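Local coordinates for class II aldolase/adducin N-terminal domain-containing protein (Thermoplasma acidophilum, PDB 3M4R) that binds a zinc ion through its N-terminal class II aldolase/adducin-like domain and, as a whole protein, is probably an oxidoreductase, at residues D90-T93 with D94-V98. Residues are numbered along the deposited sequence; the frame is centred on the assembly and turned at random.
Sequences DKMT and DEAMV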
ATOM      1  N   ASP A  90      -3.712  19.429   8.229  1.00 33.23           N
ATOM      2  CA  ASP A  90      -2.940  20.050   7.154  1.00 34.04           C
ATOM      3  C   ASP A  90      -1.563  19.404   7.028  1.00 33.38           C
ATOM      4  O   ASP A  90      -1.239  18.816   5.989  1.00 33.51           O
ATOM      5  CB  ASP A  90      -2.853  21.571   7.383  1.00 34.89           C
ATOM      6  CG  ASP A  90      -4.017  22.315   6.743  1.00 37.17           C
ATOM      7  OD1 ASP A  90      -4.544  21.782   5.730  1.00 42.14           O
ATOM      8  OD2 ASP A  90      -4.394  23.409   7.224  1.00 38.74           O
ATOM      9  N   LYS A  91      -0.780  19.515   8.094  1.00 32.55           N
ATOM     10  CA  LYS A  91       0.563  18.972   8.158  1.00 31.52           C
ATOM     11  C   LYS A  91       0.648  18.099   9.402  1.00 30.75           C
ATOM     12  O   LYS A  91      -0.086  18.291  10.352  1.00 30.31           O
ATOM     13  CB  LYS A  91       1.588  20.104   8.263  1.00 31.18           C
HETATM   14  N   MSE A  92       1.579  17.167   9.387  1.00 29.57           N
HETATM   15  CA  MSE A  92       1.906  16.369  10.534  1.00 29.84           C
HETATM   16  C   MSE A  92       3.353  15.962  10.348  1.00 28.44           C
HETATM   17  O   MSE A  92       3.727  15.462   9.285  1.00 29.06           O
HETATM   18  CB  MSE A  92       1.014  15.116  10.562  1.00 29.47           C
HETATM   19  CG  MSE A  92       0.446  14.695  11.870  1.00 34.47           C
HETATM   20 SE   MSE A  92      -0.740  13.183  11.474  1.00 37.26          SE
HETATM   21  CE  MSE A  92      -2.400  14.140  11.607  1.00 36.34           C
ATOM     22  N   THR A  93       4.176  16.180  11.353  1.00 27.18           N
ATOM     23  CA  THR A  93       5.516  15.628  11.364  1.00 26.04           C
ATOM     24  C   THR A  93       5.466  14.108  11.452  1.00 26.61           C
ATOM     25  O   THR A  93       4.423  13.505  11.812  1.00 25.03           O
ATOM     26  CB  THR A  93       6.335  16.194  12.572  1.00 26.00           C
ATOM     27  OG1 THR A  93       5.827  15.654  13.786  1.00 26.22           O
ATOM     28  CG2 THR A  93       6.260  17.705  12.636  1.00 24.38           C
ATOM     29  N   ASP A  94       6.574  13.463  11.089  1.00 26.74           N
ATOM     30  CA  ASP A  94       6.698  12.008  11.213  1.00 27.23           C
ATOM     31  C   ASP A  94       6.381  11.508  12.621  1.00 26.75           C
ATOM     32  O   ASP A  94       5.613  10.574  12.805  1.00 26.56           O
ATOM     33  CB  ASP A  94       8.110  11.556  10.862  1.00 27.96           C
ATOM     34  CG  ASP A  94       8.434  11.704   9.379  1.00 31.05           C
ATOM     35  OD1 ASP A  94       7.524  11.975   8.572  1.00 31.92           O
ATOM     36  OD2 ASP A  94       9.635  11.605   9.038  1.00 38.53           O
ATOM     37  N   GLU A  95       6.998  12.157  13.597  1.00 26.19           N
ATOM     38  CA  GLU A  95       6.769  11.915  15.007  1.00 26.59           C
ATOM     39  C   GLU A  95       5.285  12.010  15.383  1.00 25.38           C
ATOM     40  O   GLU A  95       4.755  11.116  16.039  1.00 24.69           O
ATOM     41  CB  GLU A  95       7.549  12.943  15.823  1.00 27.03           C
ATOM     42  CG  GLU A  95       7.757  12.548  17.259  1.00 30.29           C
ATOM     43  CD  GLU A  95       8.330  13.676  18.120  1.00 32.53           C
ATOM     44  OE1 GLU A  95       8.773  14.732  17.588  1.00 35.76           O
ATOM     45  OE2 GLU A  95       8.326  13.493  19.350  1.00 33.15           O
ATOM     46  N   ALA A  96       4.634  13.100  14.968  1.00 24.37           N
ATOM     47  CA  ALA A  96       3.212  13.286  15.245  1.00 23.93           C
ATOM     48  C   ALA A  96       2.384  12.199  14.566  1.00 23.45           C
ATOM     49  O   ALA A  96       1.393  11.695  15.106  1.00 21.49           O
ATOM     50  CB  ALA A  96       2.743  14.645  14.777  1.00 23.56           C
HETATM   51  N   MSE A  97       2.772  11.872  13.343  1.00 23.70           N
HETATM   52  CA  MSE A  97       2.125  10.820  12.616  1.00 24.86           C
HETATM   53  C   MSE A  97       2.200   9.500  13.406  1.00 24.76           C
HETATM   54  O   MSE A  97       1.175   8.804  13.591  1.00 24.19           O
HETATM   55  CB  MSE A  97       2.787  10.737  11.221  1.00 24.79           C
HETATM   56  CG  MSE A  97       1.994  10.077  10.242  1.00 29.11           C
HETATM   57 SE   MSE A  97       3.024   9.914   8.574  1.00 27.50          SE
HETATM   58  CE  MSE A  97       4.630   8.923   9.076  1.00 27.84           C
ATOM     59  N   VAL A  98       3.382   9.173  13.937  1.00 25.05           N
ATOM     60  CA  VAL A  98       3.531   7.921  14.680  1.00 25.52           C
ATOM     61  C   VAL A  98       2.653   7.927  15.918  1.00 25.71           C
ATOM     62  O   VAL A  98       2.004   6.934  16.230  1.00 25.61           O
ATOM     63  CB  VAL A  98       5.015   7.629  15.048  1.00 25.76           C
ATOM     64  CG1 VAL A  98       5.155   6.586  16.152  1.00 25.33           C
ATOM     65  CG2 VAL A  98       5.776   7.211  13.784  1.00 27.46           C
TER
HETATM   66  O   HOH W   1       5.091  13.363   7.705  1.00 29.57           O
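Thr-93 has its hydroxyl swung between its own backbone N and carbonyl carbon (chi1 70°), which turns OG1 in over the first turn of helix 94-103 to meet Ala-96. There OG1 accepts the amide hydrogen of Ala-96 N at 3.1 Å, a nearly straight bond, while the methyl carbon Ala-96 CB packs 3.4 Å from the same Thr-93 OG1. The carbonyl of Thr-93 starts the regular helical ladder: its O takes Met-97 N at 2.8 Å, with the donor tilted 19° from the carbonyl plane. One residue thus engages two amides of the first turn, one by side chain and one by backbone. On the loop side, Met-92, a selenomethionine, has its first torsion at -138° and its second extended, which lays CG against the helix start and carries SE on to the next residue. Its CG rests on Ala-96 CB at 3.7 Å, and its SE comes to 3.9 Å from Met-97 CA. Asp-94 is linked back to the loop by a water, which donates to Met-92 O at 3.0 Å and to Asp-94 OD1 at 2.9 Å. The buried selenomethionine side chain of Met-97 leads away from the loop and lies about 7 Å from that of the zinc ligand Glu-116. This is a classic threonine N-cap, opening helix 94-103 at the surface of the class II aldolase/adducin domain.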